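Local coordinates for dehalogenase (Rhodospirillaceae, PDB 6A41), which carries out dehalogenation, and is probably a halohydrin dehalogenase, built on the short-chain dehydrogenase/reductase fold, at the interface of chains A and B. Numbering follows the deposited sequence. Chains: chain A/B, dehalogenase.

The interface of chains A and B. Residues chain A 93, 96, 98, 148; chain B 113, 117, 166.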
ATOM      1  N   LEU A  93      -4.842  25.265  -1.977  1.00 18.72           N
ATOM      2  CA  LEU A  93      -4.101  25.904  -0.881  1.00 19.65           C
ATOM      3  C   LEU A  93      -4.467  27.332  -0.620  1.00 20.62           C
ATOM      4  O   LEU A  93      -4.715  27.683   0.533  1.00 23.13           O
ATOM      5  CB  LEU A  93      -2.609  25.907  -1.177  1.00 20.64           C
ATOM      6  CG  LEU A  93      -1.996  24.607  -0.722  1.00 21.32           C
ATOM      7  CD1 LEU A  93      -0.581  24.604  -1.228  1.00 22.89           C
ATOM      8  CD2 LEU A  93      -1.987  24.291   0.771  1.00 20.33           C
ATOM      9  N   ALA A  96      -8.321  27.498   0.662  1.00 15.28           N
ATOM     10  CA  ALA A  96      -8.879  26.545   1.567  1.00 15.62           C
ATOM     11  C   ALA A  96      -9.094  27.254   2.903  1.00 16.04           C
ATOM     12  O   ALA A  96      -8.250  28.030   3.288  1.00 13.99           O
ATOM     13  CB  ALA A  96      -7.938  25.377   1.816  1.00 15.19           C
ATOM     14  N   ILE A  98      -9.390  26.919   6.884  1.00 15.91           N
ATOM     15  CA  ILE A  98      -8.967  26.029   7.941  1.00 16.61           C
ATOM     16  C   ILE A  98     -10.156  25.502   8.713  1.00 15.88           C
ATOM     17  O   ILE A  98     -10.189  24.325   9.087  1.00 14.15           O
ATOM     18  CB  ILE A  98      -8.052  26.757   8.890  1.00 19.20           C
ATOM     19  CG1 ILE A  98      -6.730  27.157   8.203  1.00 20.04           C
ATOM     20  CG2 ILE A  98      -7.781  25.908  10.117  1.00 20.51           C
ATOM     21  CD1 ILE A  98      -5.968  25.996   7.632  1.00 20.38           C
ATOM     22  N   PRO A 148      -7.833  18.954   1.779  1.00  9.98           N
ATOM     23  CA  PRO A 148      -8.547  18.824   3.106  1.00  9.98           C
ATOM     24  C   PRO A 148      -9.555  17.664   3.186  1.00  9.53           C
ATOM     25  O   PRO A 148      -9.509  16.905   4.190  1.00  9.88           O
ATOM     26  CB  PRO A 148      -9.195  20.183   3.303  1.00  9.82           C
ATOM     27  CG  PRO A 148      -8.255  21.099   2.522  1.00 10.24           C
ATOM     28  CD  PRO A 148      -8.120  20.279   1.219  1.00 10.41           C
TER
ATOM     29  N   PHE B 113      -0.768  21.907   7.409  1.00 10.68           N
ATOM     30  CA  PHE B 113      -1.477  22.366   6.211  1.00 11.32           C
ATOM     31  C   PHE B 113      -1.426  23.908   6.147  1.00 11.02           C
ATOM     32  O   PHE B 113      -1.152  24.475   5.101  1.00 10.77           O
ATOM     33  CB  PHE B 113      -2.937  21.916   6.224  1.00 11.46           C
ATOM     34  CG  PHE B 113      -3.711  22.330   5.024  1.00 12.09           C
ATOM     35  CD1 PHE B 113      -3.470  21.776   3.822  1.00 12.67           C
ATOM     36  CD2 PHE B 113      -4.638  23.327   5.103  1.00 13.30           C
ATOM     37  CE1 PHE B 113      -4.177  22.172   2.675  1.00 13.48           C
ATOM     38  CE2 PHE B 113      -5.322  23.778   3.976  1.00 13.63           C
ATOM     39  CZ  PHE B 113      -5.170  23.118   2.790  1.00 13.89           C
ATOM     40  N   GLN B 117       0.183  26.361   3.235  1.00 12.40           N
ATOM     41  CA  GLN B 117      -0.570  27.416   2.574  1.00 13.07           C
ATOM     42  C   GLN B 117       0.187  28.766   2.569  1.00 12.09           C
ATOM     43  O   GLN B 117       0.171  29.479   1.616  1.00 11.68           O
ATOM     44  CB  GLN B 117      -1.835  27.744   3.350  1.00 14.57           C
ATOM     45  CG  GLN B 117      -2.926  26.770   3.192  1.00 17.73           C
ATOM     46  CD  GLN B 117      -4.193  27.317   3.910  1.00 20.95           C
ATOM     47  OE1 GLN B 117      -4.138  27.431   5.148  1.00 23.64           O
ATOM     48  NE2 GLN B 117      -5.232  27.738   3.152  1.00 18.17           N
ATOM     49  N   GLU B 166      -1.266  18.895  -6.701  1.00 11.24           N
ATOM     50  CA  GLU B 166      -1.663  20.289  -6.834  1.00 12.34           C
ATOM     51  C   GLU B 166      -0.452  21.231  -7.120  1.00 12.83           C
ATOM     52  O   GLU B 166      -0.528  22.188  -7.943  1.00 13.10           O
ATOM     53  CB  GLU B 166      -2.357  20.631  -5.479  1.00 13.81           C
ATOM     54  CG  GLU B 166      -2.750  22.063  -5.325  1.00 15.96           C
ATOM     55  CD  GLU B 166      -3.729  22.367  -4.169  1.00 18.51           C
ATOM     56  OE1 GLU B 166      -4.471  21.465  -3.621  1.00 19.68           O
ATOM     57  OE2 GLU B 166      -3.771  23.595  -3.899  1.00 19.77           O
TER
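Side chains of chain B hold A:Leu93 at both its backbone polar groups. The amide N of A:Leu93 donates to the carboxylate OE2 of B:Glu166 at 2.8 Å, nearly straight (166° at H) and on the syn lone pair, the side facing OE1. A glutamate suits this place, its extended chain reaching a loop N-H. The carbonyl O of A:Leu93 takes the amide NE2 of B:Gln117 at 2.7 Å, almost in the plane of that amide. B:Gln117 NE2 also makes a weak hydrogen bond to A:Ala96 O (3.0 Å), so that one amide nitrogen spans two carbonyls of the same loop. B:Gln117 extends beyond CG (chi2 -174°) to reach them. A leucine in its place would probably leave both carbonyls without this donor and let the loop shift.

Apolar contacts gather round the B:Phe113 ring, pointed at chain A with CG anti to the backbone N (chi1 -179°). The CB of A:Ala96, small enough to fit, and CD1 of A:Ile98 meet the ring edge in plane, while A:Leu93 CD2 touches B:Phe113 CE1 at 3.6 Å. The rigid ring of A:Pro148 brings CG to B:Phe113 CZ at 3.7 Å.

B:Phe113 and B:Gln117, one turn apart on helix 98-126, face the loop of A:Leu93 and A:Ala96 and the helix starts at A:Ile98 and A:Pro148; B:Glu166 comes from helix 160-167. This two-fold interface of the four-chain assembly probably corresponds to the helix-packed interfaces of the tetramers common in this family.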